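Local structure of cerato-platanin-like protein (Moniliophthora perniciosa, 3SUK) at residues V4-D9 with N88-A93; F44-A49 with Q94-E99; I67-Q72 with I111-Q116; T21-T26 with A82-G87. The protein is of unknown function, a secreted fungal member of the cerato-platanin family that probably acts outside the cell. One frame throughout, in Å; residues are numbered along the deposited sequence.

Contact 1. Residues V4-D9 with N88-A93; sequences VQLRFD and NGFNVA
Strands 4-8 and 90-92 run parallel in the double-psi beta-barrel sheet, where 4-8 lies between 90-92 and 110-118; Leu-6, Arg-7 and Phe-8 bridge Phe-90, Asn-91 and Val-92 in turn. Phe-90 N meets Gln-5 O almost straight (2.9 Å), Arg-7 lends its N to Phe-90 O and its O to Val-92 N, each donor in the carbonyl plane. Asp-9 N instead comes to Val-92 O from above that plane (2.8 Å). On the buried face, Leu-6 spreads CD1 against Phe-90 CB and CD2 against Val-92 CG2 (3.8 Å), while Val-4 CG2 sits by Phe-90 CE2 (3.7 Å). The other face carries Arg-7 and Asn-91. Arg-7 CG takes the crowded position between backbone N and carbonyl carbon (chi1 58°), and a bend at chi3 folds the guanidinium back along the neighbouring strand. There NH1 makes three weak hydrogen bonds, to Asn-88 O (2.8 Å), Phe-90 O (3.1 Å) and Asn-91 OD1 (3.3 Å). Asn-91 lies alongside, its amide 80° to the guanidinium. A CB on Gly-89 would collide with Gln-5 O. One water bridges Gln-5 N and Asn-88 OD1; another joins Asn-91 ND2 to Asp-9 OD2, while Asp-9 OD1 is hydrogen-bonded to Thr-11 OG1. Farther out, Met-97 packs on Leu-6 and Val-92. An alanine in place of Arg-7 would remove all three NH1 bonds and would probably loosen the hold on the segment at Asn-88. The cation is thus held by uncharged oxygens in this contact, and probably polarises the Phe-90 carbonyl, which also accepts Arg-7 N.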
loop_
_atom_site.group_PDB
_atom_site.type_symbol
_atom_site.label_atom_id
_atom_site.label_comp_id
_atom_site.label_asym_id
_atom_site.label_seq_id
_atom_site.Cartn_x
_atom_site.Cartn_y
_atom_site.Cartn_z
ATOM N N VAL A 4 -13.186 -2.182 1.393
ATOM C CA VAL A 4 -12.186 -3.230 1.477
ATOM C C VAL A 4 -11.533 -3.147 2.850
ATOM O O VAL A 4 -11.520 -2.112 3.441
ATOM C CB VAL A 4 -11.147 -3.186 0.309
ATOM C CG1 VAL A 4 -11.835 -3.012 -1.001
ATOM C CG2 VAL A 4 -10.143 -2.129 0.502
ATOM N N GLN A 5 -11.023 -4.260 3.339
ATOM C CA GLN A 5 -10.381 -4.173 4.682
ATOM C C GLN A 5 -8.937 -3.645 4.567
ATOM O O GLN A 5 -8.294 -3.783 3.558
ATOM C CB GLN A 5 -10.398 -5.519 5.422
ATOM C CG GLN A 5 -11.794 -6.106 5.804
ATOM C CD GLN A 5 -11.626 -6.975 7.006
ATOM O OE1 GLN A 5 -10.908 -7.970 6.946
ATOM N NE2 GLN A 5 -12.156 -6.523 8.163
ATOM N N LEU A 6 -8.537 -2.930 5.602
ATOM C CA LEU A 6 -7.197 -2.381 5.693
ATOM C C LEU A 6 -6.643 -2.609 7.090
ATOM O O LEU A 6 -7.304 -2.315 8.033
ATOM C CB LEU A 6 -7.183 -0.894 5.296
ATOM C CG LEU A 6 -5.788 -0.261 5.252
ATOM C CD1 LEU A 6 -5.710 0.770 4.164
ATOM C CD2 LEU A 6 -5.412 0.369 6.563
ATOM N N ARG A 7 -5.393 -3.050 7.165
ATOM C CA ARG A 7 -4.664 -3.236 8.415
ATOM C C ARG A 7 -3.225 -2.785 8.125
ATOM O O ARG A 7 -2.924 -2.364 7.038
ATOM C CB ARG A 7 -4.688 -4.694 8.891
ATOM C CG ARG A 7 -4.117 -5.626 7.869
ATOM C CD ARG A 7 -4.501 -7.133 8.023
ATOM N NE ARG A 7 -5.903 -7.480 7.790
ATOM C CZ ARG A 7 -6.672 -7.232 6.707
ATOM N NH1 ARG A 7 -6.309 -6.509 5.583
ATOM N NH2 ARG A 7 -7.900 -7.693 6.788
ATOM N N PHE A 8 -2.386 -2.824 9.139
ATOM C CA PHE A 8 -1.013 -2.411 8.964
ATOM C C PHE A 8 -0.055 -3.548 9.209
ATOM O O PHE A 8 -0.353 -4.526 9.842
ATOM C CB PHE A 8 -0.656 -1.156 9.796
ATOM C CG PHE A 8 -0.520 -1.410 11.278
ATOM C CD1 PHE A 8 0.672 -1.844 11.828
ATOM C CD2 PHE A 8 -1.576 -1.214 12.095
ATOM C CE1 PHE A 8 0.791 -2.072 13.130
ATOM C CE2 PHE A 8 -1.441 -1.414 13.442
ATOM C CZ PHE A 8 -0.252 -1.860 13.951
ATOM N N ASP A 9 1.082 -3.395 8.580
ATOM C CA ASP A 9 2.185 -4.363 8.673
ATOM C C ASP A 9 3.457 -3.538 8.701
ATOM O O ASP A 9 3.780 -2.889 7.744
ATOM C CB ASP A 9 2.138 -5.280 7.446
ATOM C CG ASP A 9 3.230 -6.359 7.435
ATOM O OD1 ASP A 9 4.193 -6.223 8.115
ATOM O OD2 ASP A 9 3.084 -7.324 6.691
ATOM N N ASN A 88 -6.268 -10.356 2.051
ATOM C CA ASN A 88 -7.594 -9.741 2.119
ATOM C C ASN A 88 -7.530 -8.203 2.195
ATOM O O ASN A 88 -7.321 -7.684 3.242
ATOM C CB ASN A 88 -8.302 -10.328 3.367
ATOM C CG ASN A 88 -9.630 -9.740 3.654
ATOM O OD1 ASN A 88 -10.315 -9.305 2.811
ATOM N ND2 ASN A 88 -10.015 -9.838 4.893
ATOM N N GLY A 89 -7.811 -7.526 1.109
ATOM C CA GLY A 89 -7.639 -6.079 1.048
ATOM C C GLY A 89 -6.193 -5.594 1.171
ATOM O O GLY A 89 -5.334 -6.148 0.550
ATOM N N PHE A 90 -5.978 -4.590 2.001
ATOM C CA PHE A 90 -4.656 -3.960 2.096
ATOM C C PHE A 90 -3.959 -4.231 3.424
ATOM O O PHE A 90 -4.553 -4.145 4.469
ATOM C CB PHE A 90 -4.742 -2.413 1.978
ATOM C CG PHE A 90 -5.203 -1.896 0.648
ATOM C CD1 PHE A 90 -4.318 -1.796 -0.385
ATOM C CD2 PHE A 90 -6.494 -1.404 0.474
ATOM C CE1 PHE A 90 -4.721 -1.313 -1.581
ATOM C CE2 PHE A 90 -6.897 -0.920 -0.750
ATOM C CZ PHE A 90 -5.971 -0.861 -1.755
ATOM N N ASN A 91 -2.674 -4.517 3.347
ATOM C CA ASN A 91 -1.803 -4.436 4.501
ATOM C C ASN A 91 -0.757 -3.341 4.231
ATOM O O ASN A 91 0.088 -3.499 3.442
ATOM C CB ASN A 91 -1.038 -5.745 4.746
ATOM C CG ASN A 91 -1.905 -6.987 4.739
ATOM O OD1 ASN A 91 -3.057 -6.987 5.047
ATOM N ND2 ASN A 91 -1.285 -8.059 4.370
ATOM N N VAL A 92 -0.858 -2.254 4.975
ATOM C CA VAL A 92 -0.063 -1.056 4.696
ATOM C C VAL A 92 0.915 -0.687 5.798
ATOM O O VAL A 92 0.833 -1.154 6.861
ATOM C CB VAL A 92 -0.973 0.181 4.341
ATOM C CG1 VAL A 92 -1.939 -0.211 3.184
ATOM C CG2 VAL A 92 -1.712 0.726 5.583
ATOM N N ALA A 93 1.843 0.205 5.486
ATOM C CA ALA A 93 2.762 0.669 6.526
ATOM C C ALA A 93 1.922 1.310 7.633
ATOM O O ALA A 93 0.956 1.958 7.382
ATOM C CB ALA A 93 3.750 1.678 5.941
HETATM O O HOH W 1 -11.234 -6.747 1.915
HETATM O O HOH W 2 1.760 -7.929 4.221
#

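Contact 2. Residues F44-A49 with Q94-E99; sequences FPHIGA and QAAMDE
The imidazole of His-46 donates a hydrogen bond from NE2 to Glu-99 OE1 (2.7 Å, 162°), a His-carboxylate pair in which OE1 lies close to the ring plane. NE2, however, meets OE1 from above the carboxylate plane, and the two flat groups are turned 50° apart. Ala-96 CB comes obliquely to the same ring, 4.2 Å from His-46 CD2. The Phe-44 ring carries Pro-45 CB over the centre of one face, 3.8 Å above the plane, the two residues being joined by a cis peptide bond. Pro-45 in turn presses CG on Ala-95 CB (3.9 Å), and its carbonyl O rests on Ala-96 CB (3.7 Å), so two alanines let the loop come close to helix 94-101. The backbones come closest at His-46 and Ala-96, CA to CA 5.1 Å. His-46 is the centre of an inverse gamma turn, closed by a weak bond from Ile-47 N to Pro-45 O. His-46 CG stands anti to its carbonyl carbon (chi1 -59°), and Glu-99 reaches across with its chain extended beyond CG. One turn of helix is spanned by Gln-94 NE2, which meets the syn lone pair of Asp-98 OD2 (3.2 Å). The first turn is held by Asp-13, whose carboxylate accepts from Gln-94 N and Ala-95 N. His-46 ND1 makes a weak hydrogen bond to Asn-79 O; with both ring nitrogens facing oxygens, one of them on an acid, the imidazole is likely to be protonated at both, giving the surface pair ionic character.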
loop_
_atom_site.group_PDB
_atom_site.type_symbol
_atom_site.label_atom_id
_atom_site.label_comp_id
_atom_site.label_asym_id
_atom_site.label_seq_id
_atom_site.Cartn_x
_atom_site.Cartn_y
_atom_site.Cartn_z
ATOM N N PHE A 44 6.284 6.676 -0.679
ATOM C CA PHE A 44 6.623 6.104 0.613
ATOM C C PHE A 44 6.405 7.179 1.684
ATOM O O PHE A 44 6.809 8.296 1.510
ATOM C CB PHE A 44 8.107 5.675 0.656
ATOM C CG PHE A 44 8.518 5.087 1.991
ATOM C CD1 PHE A 44 8.355 3.760 2.230
ATOM C CD2 PHE A 44 9.034 5.879 2.995
ATOM C CE1 PHE A 44 8.703 3.202 3.429
ATOM C CE2 PHE A 44 9.391 5.318 4.192
ATOM C CZ PHE A 44 9.217 3.972 4.391
ATOM N N PRO A 45 5.787 6.842 2.806
ATOM C CA PRO A 45 5.496 5.488 3.302
ATOM C C PRO A 45 4.106 4.998 2.909
ATOM O O PRO A 45 3.631 4.091 3.520
ATOM C CB PRO A 45 5.543 5.685 4.816
ATOM C CG PRO A 45 4.949 7.029 4.999
ATOM C CD PRO A 45 5.492 7.858 3.818
ATOM N N HIS A 46 3.508 5.605 1.899
ATOM C CA HIS A 46 2.214 5.124 1.420
ATOM C C HIS A 46 2.458 3.941 0.487
ATOM O O HIS A 46 2.396 4.049 -0.703
ATOM C CB HIS A 46 1.449 6.214 0.663
ATOM C CG HIS A 46 1.164 7.443 1.463
ATOM N ND1 HIS A 46 0.621 8.577 0.913
ATOM C CD2 HIS A 46 1.354 7.712 2.768
ATOM C CE1 HIS A 46 0.506 9.498 1.847
ATOM N NE2 HIS A 46 0.936 8.999 2.984
ATOM N N ILE A 47 2.760 2.808 1.102
ATOM C CA ILE A 47 3.002 1.569 0.375
ATOM C C ILE A 47 2.385 0.409 1.148
ATOM O O ILE A 47 2.149 0.524 2.328
ATOM C CB ILE A 47 4.498 1.284 0.151
ATOM C CG1 ILE A 47 5.231 1.208 1.484
ATOM C CG2 ILE A 47 5.148 2.311 -0.797
ATOM C CD1 ILE A 47 6.562 0.503 1.437
ATOM N N GLY A 48 2.110 -0.675 0.446
ATOM C CA GLY A 48 1.571 -1.840 1.108
ATOM C C GLY A 48 1.299 -3.017 0.201
ATOM O O GLY A 48 1.539 -2.992 -0.973
ATOM N N ALA A 49 0.746 -4.049 0.821
ATOM C CA ALA A 49 0.289 -5.235 0.131
ATOM C C ALA A 49 -1.196 -5.065 -0.228
ATOM O O ALA A 49 -1.878 -4.350 0.484
ATOM C CB ALA A 49 0.486 -6.457 1.025
ATOM N N GLN A 94 2.349 1.137 8.867
ATOM C CA GLN A 94 1.620 1.748 9.952
ATOM C C GLN A 94 1.546 3.267 9.697
ATOM O O GLN A 94 0.534 3.877 9.935
ATOM C CB GLN A 94 2.332 1.484 11.293
ATOM C CG GLN A 94 1.519 2.016 12.473
ATOM C CD GLN A 94 2.314 1.952 13.767
ATOM O OE1 GLN A 94 2.940 0.978 14.047
ATOM N NE2 GLN A 94 2.215 3.006 14.570
ATOM N N ALA A 95 2.600 3.862 9.205
ATOM C CA ALA A 95 2.603 5.300 9.031
ATOM C C ALA A 95 1.478 5.744 8.085
ATOM O O ALA A 95 0.836 6.766 8.325
ATOM C CB ALA A 95 3.933 5.750 8.539
ATOM N N ALA A 96 1.238 4.960 7.053
ATOM C CA ALA A 96 0.159 5.209 6.133
ATOM C C ALA A 96 -1.205 5.080 6.776
ATOM O O ALA A 96 -2.039 5.894 6.545
ATOM C CB ALA A 96 0.253 4.303 4.933
ATOM N N MET A 97 -1.429 4.041 7.554
ATOM C CA MET A 97 -2.668 3.872 8.280
ATOM C C MET A 97 -2.834 4.998 9.296
ATOM O O MET A 97 -3.919 5.451 9.508
ATOM C CB MET A 97 -2.781 2.501 8.932
ATOM C CG MET A 97 -4.134 2.249 9.489
ATOM S SD MET A 97 -4.296 0.552 10.104
ATOM C CE MET A 97 -5.993 0.520 10.664
ATOM N N ASP A 98 -1.743 5.423 9.918
ATOM C CA ASP A 98 -1.867 6.536 10.837
ATOM C C ASP A 98 -2.309 7.823 10.125
ATOM O O ASP A 98 -3.118 8.536 10.635
ATOM C CB ASP A 98 -0.570 6.733 11.624
ATOM C CG ASP A 98 -0.482 5.846 12.856
ATOM O OD1 ASP A 98 -1.471 5.662 13.526
ATOM O OD2 ASP A 98 0.626 5.345 13.119
ATOM N N GLU A 99 -1.793 8.073 8.953
ATOM C CA GLU A 99 -2.191 9.253 8.190
ATOM C C GLU A 99 -3.682 9.173 7.799
ATOM O O GLU A 99 -4.399 10.131 7.871
ATOM C CB GLU A 99 -1.298 9.431 6.978
ATOM C CG GLU A 99 0.094 9.902 7.316
ATOM C CD GLU A 99 0.971 9.912 6.092
ATOM O OE1 GLU A 99 0.622 10.645 5.162
ATOM O OE2 GLU A 99 2.034 9.247 6.102
#

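Contact 3. Residues I67-Q72 with I111-Q116; sequences ISFTFQ and IDVQSQ
Strands 64-71 and 110-118 form an antiparallel ladder in the double-psi beta-barrel, and this contact covers the part where they pair and then splay apart. Ser-68 and Gln-114 are the hydrogen-bonded pair: Ser-68 N meets Gln-114 O at 2.9 Å, and Gln-114 N returns a bond to Ser-68 O at 3.0 Å. Both donors lie in the carbonyl planes, and the first bond is close to straight (171°). Ile-67 and Ser-115 follow as a non-hydrogen-bonded pair, where Ile-67 CA makes a CA-H...O contact with Gln-114 O. The apolar side begins with Ile-67, whose CG2, anti to its backbone N, touches Val-113 CG2 at 3.6 Å; Phe-90 of strand 90-92 and Leu-100 of helix 94-101 also pack on Ile-67. On the far side of the ladder from these residues, the Ser-68 hydroxyl is hydrogen-bonded to that of Ser-77. Beyond Ser-68 side chains take over from backbone bonds. Phe-69 holds its ring anti to the backbone N (chi1 -172°) and swings it under Ile-111, CZ lying 3.8 Å from Ile-111 CG2. The ring edge faces the carbonyl of Asp-112, with CD1 3.3 Å from Asp-112 O. Ile-111 puts CG1 in the crowded position between backbone N and carbonyl carbon, which carries CD1 over the ring in a CH-pi contact, 3.7 Å from the Phe-69 centroid and only 5° off the normal.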
loop_
_atom_site.group_PDB
_atom_site.type_symbol
_atom_site.label_atom_id
_atom_site.label_comp_id
_atom_site.label_asym_id
_atom_site.label_seq_id
_atom_site.Cartn_x
_atom_site.Cartn_y
_atom_site.Cartn_z
ATOM N N ILE A 67 -7.085 5.777 -1.386
ATOM C CA ILE A 67 -7.729 5.094 -0.261
ATOM C C ILE A 67 -8.293 6.162 0.658
ATOM O O ILE A 67 -7.619 7.052 1.022
ATOM C CB ILE A 67 -6.737 4.186 0.507
ATOM C CG1 ILE A 67 -6.103 3.125 -0.428
ATOM C CG2 ILE A 67 -7.440 3.454 1.649
ATOM C CD1 ILE A 67 -5.035 2.358 0.174
ATOM N N SER A 68 -9.564 6.018 1.010
ATOM C CA SER A 68 -10.336 6.964 1.814
ATOM C C SER A 68 -10.951 6.322 3.053
ATOM O O SER A 68 -11.347 5.202 3.035
ATOM C CB SER A 68 -11.491 7.530 0.995
ATOM O OG SER A 68 -10.972 8.177 -0.119
ATOM N N PHE A 69 -10.939 7.062 4.147
ATOM C CA PHE A 69 -11.533 6.635 5.421
ATOM C C PHE A 69 -12.092 7.838 6.153
ATOM O O PHE A 69 -11.425 8.807 6.294
ATOM C CB PHE A 69 -10.500 5.917 6.282
ATOM C CG PHE A 69 -11.052 5.279 7.535
ATOM C CD1 PHE A 69 -11.983 4.270 7.499
ATOM C CD2 PHE A 69 -10.550 5.650 8.746
ATOM C CE1 PHE A 69 -12.453 3.708 8.671
ATOM C CE2 PHE A 69 -10.997 5.050 9.890
ATOM C CZ PHE A 69 -11.951 4.104 9.833
ATOM N N THR A 70 -13.299 7.666 6.685
ATOM C CA THR A 70 -13.959 8.686 7.490
ATOM C C THR A 70 -13.875 8.305 8.964
ATOM O O THR A 70 -14.272 7.260 9.332
ATOM C CB THR A 70 -15.432 8.839 7.067
ATOM O OG1 THR A 70 -15.482 9.132 5.674
ATOM C CG2 THR A 70 -16.061 9.972 7.878
ATOM N N PHE A 71 -13.246 9.161 9.740
ATOM C CA PHE A 71 -13.056 8.951 11.171
ATOM C C PHE A 71 -13.253 10.273 11.963
ATOM O O PHE A 71 -12.720 11.270 11.626
ATOM C CB PHE A 71 -11.660 8.351 11.414
ATOM C CG PHE A 71 -11.386 7.997 12.850
ATOM C CD1 PHE A 71 -11.995 6.945 13.464
ATOM C CD2 PHE A 71 -10.477 8.713 13.534
ATOM C CE1 PHE A 71 -11.664 6.635 14.789
ATOM C CE2 PHE A 71 -10.170 8.421 14.829
ATOM C CZ PHE A 71 -10.765 7.372 15.432
ATOM N N GLN A 72 -14.047 10.212 13.008
ATOM C CA GLN A 72 -14.322 11.401 13.818
ATOM C C GLN A 72 -14.830 12.579 12.946
ATOM O O GLN A 72 -14.442 13.668 13.160
ATOM C CB GLN A 72 -13.143 11.808 14.756
ATOM C CG GLN A 72 -12.833 10.788 15.906
ATOM C CD GLN A 72 -11.488 10.981 16.581
ATOM O OE1 GLN A 72 -10.679 11.801 16.196
ATOM N NE2 GLN A 72 -11.238 10.172 17.572
ATOM N N ILE A 111 -9.641 -1.745 9.742
ATOM C CA ILE A 111 -10.712 -0.850 9.342
ATOM C C ILE A 111 -11.252 -1.209 7.954
ATOM O O ILE A 111 -10.651 -1.968 7.215
ATOM C CB ILE A 111 -10.274 0.621 9.382
ATOM C CG1 ILE A 111 -9.211 0.863 8.299
ATOM C CG2 ILE A 111 -9.876 1.040 10.807
ATOM C CD1 ILE A 111 -8.726 2.265 8.170
ATOM N N ASP A 112 -12.419 -0.688 7.635
ATOM C CA ASP A 112 -12.986 -0.795 6.300
ATOM C C ASP A 112 -12.761 0.529 5.582
ATOM O O ASP A 112 -13.102 1.532 6.084
ATOM C CB ASP A 112 -14.482 -1.085 6.376
ATOM C CG ASP A 112 -14.754 -2.440 6.842
ATOM O OD1 ASP A 112 -13.970 -3.301 6.598
ATOM O OD2 ASP A 112 -15.785 -2.627 7.456
ATOM N N VAL A 113 -12.162 0.475 4.413
ATOM C CA VAL A 113 -11.885 1.685 3.656
ATOM C C VAL A 113 -12.549 1.656 2.298
ATOM O O VAL A 113 -13.017 0.663 1.892
ATOM C CB VAL A 113 -10.367 1.926 3.482
ATOM C CG1 VAL A 113 -9.704 2.033 4.846
ATOM C CG2 VAL A 113 -9.683 0.801 2.622
ATOM N N GLN A 114 -12.644 2.810 1.682
ATOM C CA GLN A 114 -13.009 2.907 0.300
ATOM C C GLN A 114 -11.717 3.023 -0.531
ATOM O O GLN A 114 -10.801 3.696 -0.166
ATOM C CB GLN A 114 -13.931 4.104 0.062
ATOM C CG GLN A 114 -15.317 3.925 0.611
ATOM C CD GLN A 114 -16.099 2.859 -0.096
ATOM O OE1 GLN A 114 -16.145 2.815 -1.292
ATOM N NE2 GLN A 114 -16.723 1.996 0.665
ATOM N N SER A 115 -11.656 2.262 -1.595
ATOM C CA SER A 115 -10.474 2.234 -2.428
ATOM C C SER A 115 -10.880 2.387 -3.901
ATOM O O SER A 115 -11.797 1.757 -4.379
ATOM C CB SER A 115 -9.737 0.908 -2.206
ATOM O OG SER A 115 -8.647 0.784 -3.105
ATOM N N GLN A 116 -10.141 3.246 -4.582
ATOM C CA GLN A 116 -10.308 3.466 -5.993
ATOM C C GLN A 116 -8.933 3.427 -6.666
ATOM O O GLN A 116 -8.151 4.287 -6.398
ATOM C CB GLN A 116 -10.919 4.867 -6.191
ATOM C CG GLN A 116 -11.223 5.215 -7.604
ATOM C CD GLN A 116 -11.939 4.080 -8.320
ATOM O OE1 GLN A 116 -13.085 3.782 -8.029
ATOM N NE2 GLN A 116 -11.259 3.430 -9.226
#

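Contact 4. Residues T21-T26 with A82-G87; sequences TVACST and AIDHAG
An irregular loop, 21-26, lies against segment 82-87 where the chain turns a corner at Asp-84, the CA atoms of Ala-23 and Asp-84 standing 4.8 Å apart. Asp-84 carries the polar link. With CG anti to its backbone N (chi1 -162°), the carboxylate reaches the loop and OD1 accepts a hydrogen bond from Ala-23 N (3.0 Å), straight at the hydrogen (164°). The same oxygen accepts from His-85 N (2.9 Å), so it grips the loop and the corner at once; both donors stand above the carboxylate plane. OD2 is hydrogen-bonded to Tyr-12 OH, and three such partners would be expected to stabilise the charged form. Val-22 lies obliquely against the acid, CB 3.5 Å from Asp-84 CG, while its CG2 branch touches Ile-83 O at 3.3 Å. Cys-24, centre of an inverse gamma turn, closes on that carbonyl too, its SG 3.3 Å from Ile-83 O. The disulfide from Cys-24 to Cys-61 is a second, covalent tie on the loop. An alanine in place of Asp-84 would remove the carboxylate and its bonds to Ala-23, His-85 and Tyr-12, and would probably loosen both the loop and the corner. Ile-83 packs on Ile-47 and Phe-38, and the loop rests on Ile-83 and Asp-84 beside the place where strands 74-83 and 47-50 run as parallel neighbours.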
loop_
_atom_site.group_PDB
_atom_site.type_symbol
_atom_site.label_atom_id
_atom_site.label_comp_id
_atom_site.label_asym_id
_atom_site.label_seq_id
_atom_site.Cartn_x
_atom_site.Cartn_y
_atom_site.Cartn_z
ATOM N N THR A 21 12.182 -8.659 -1.234
ATOM C CA THR A 21 11.511 -9.352 -0.130
ATOM C C THR A 21 9.987 -9.472 -0.310
ATOM O O THR A 21 9.349 -10.082 0.492
ATOM C CB THR A 21 11.745 -8.673 1.268
ATOM O OG1 THR A 21 11.143 -7.380 1.296
ATOM C CG2 THR A 21 13.230 -8.538 1.627
ATOM N N VAL A 22 9.441 -8.919 -1.394
ATOM C CA VAL A 22 8.007 -8.922 -1.638
ATOM C C VAL A 22 7.691 -9.620 -2.948
ATOM O O VAL A 22 8.546 -9.960 -3.667
ATOM C CB VAL A 22 7.388 -7.471 -1.610
ATOM C CG1 VAL A 22 7.608 -6.837 -0.277
ATOM C CG2 VAL A 22 8.084 -6.597 -2.657
ATOM N N ALA A 23 6.423 -9.837 -3.212
ATOM C CA ALA A 23 5.979 -10.528 -4.373
ATOM C C ALA A 23 6.415 -9.817 -5.668
ATOM O O ALA A 23 6.687 -10.469 -6.624
ATOM C CB ALA A 23 4.493 -10.662 -4.335
ATOM N N CYS A 24 6.418 -8.492 -5.639
ATOM C CA CYS A 24 6.743 -7.664 -6.809
ATOM C C CYS A 24 8.233 -7.342 -6.925
ATOM O O CYS A 24 8.619 -6.243 -7.050
ATOM C CB CYS A 24 5.917 -6.372 -6.830
ATOM S SG CYS A 24 4.077 -6.685 -6.739
ATOM N N SER A 25 9.000 -8.417 -6.913
ATOM C CA SER A 25 10.433 -8.322 -6.936
ATOM C C SER A 25 10.945 -8.329 -8.396
ATOM O O SER A 25 11.118 -7.308 -8.961
ATOM C CB SER A 25 10.992 -9.515 -6.121
ATOM O OG SER A 25 10.553 -10.753 -6.575
ATOM N N THR A 26 11.049 -9.499 -8.958
ATOM C CA THR A 26 11.660 -9.834 -10.211
ATOM C C THR A 26 10.569 -10.115 -11.279
ATOM O O THR A 26 9.401 -9.989 -11.026
ATOM C CB THR A 26 12.554 -11.101 -9.762
ATOM O OG1 THR A 26 13.902 -10.775 -9.493
ATOM C CG2 THR A 26 12.255 -12.362 -10.361
ATOM N N ALA A 82 0.737 -0.370 -4.314
ATOM C CA ALA A 82 0.740 -1.772 -3.923
ATOM C C ALA A 82 1.939 -2.503 -4.512
ATOM O O ALA A 82 2.164 -2.447 -5.655
ATOM C CB ALA A 82 -0.593 -2.418 -4.317
ATOM N N ILE A 83 2.686 -3.125 -3.624
ATOM C CA ILE A 83 3.929 -3.813 -3.978
ATOM C C ILE A 83 4.045 -5.296 -3.573
ATOM O O ILE A 83 5.087 -5.874 -3.703
ATOM C CB ILE A 83 5.128 -3.034 -3.367
ATOM C CG1 ILE A 83 5.160 -3.133 -1.831
ATOM C CG2 ILE A 83 5.094 -1.568 -3.841
ATOM C CD1 ILE A 83 6.434 -2.643 -1.188
ATOM N N ASP A 84 2.993 -5.847 -2.989
ATOM C CA ASP A 84 3.089 -7.186 -2.400
ATOM C C ASP A 84 1.680 -7.770 -2.379
ATOM O O ASP A 84 0.739 -7.055 -2.550
ATOM C CB ASP A 84 3.688 -7.062 -0.989
ATOM C CG ASP A 84 4.259 -8.370 -0.412
ATOM O OD1 ASP A 84 4.297 -9.355 -1.111
ATOM O OD2 ASP A 84 4.626 -8.284 0.764
ATOM N N HIS A 85 1.600 -9.072 -2.187
ATOM C CA HIS A 85 0.344 -9.796 -2.014
ATOM C C HIS A 85 -0.177 -9.688 -0.577
ATOM O O HIS A 85 0.546 -9.875 0.297
ATOM C CB HIS A 85 0.573 -11.289 -2.368
ATOM C CG HIS A 85 -0.571 -12.189 -1.975
ATOM N ND1 HIS A 85 -1.761 -12.220 -2.653
ATOM C CD2 HIS A 85 -0.712 -13.045 -0.943
ATOM C CE1 HIS A 85 -2.575 -13.083 -2.080
ATOM N NE2 HIS A 85 -1.955 -13.603 -1.048
ATOM N N ALA A 86 -1.479 -9.454 -0.435
ATOM C CA ALA A 86 -2.192 -9.556 0.843
ATOM C C ALA A 86 -3.286 -10.591 0.645
ATOM O O ALA A 86 -3.779 -10.772 -0.420
ATOM C CB ALA A 86 -2.813 -8.228 1.194
ATOM N N GLY A 87 -3.640 -11.265 1.716
ATOM C CA GLY A 87 -4.735 -12.203 1.676
ATOM C C GLY A 87 -6.101 -11.560 1.557
ATOM O O GLY A 87 -6.989 -12.175 1.129
#

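How the contacts relate
All four contacts draw on one sheet of the double-psi barrel. Contact 1 joins contact 3 where Leu-6 N meets Ile-111 O and Val-4 O meets Val-113 N, each at 2.8 Å, probable hydrogen bonds. On its other side, Asn-91 O makes a probable hydrogen bond with Ala-49 N of contact 2 (2.8 Å), and strand 90-92 runs on into the helix of that contact. Met-97 of this helix reaches Ile-111 of contact 3. Contacts 2 and 4 meet at a probable hydrogen bond, Gly-48 O to Ile-83 N (2.9 Å). Contacts 3 and 4 lie on opposite sides of the chain's centre, their centres about 22 Å apart and their nearest atoms about 8 Å.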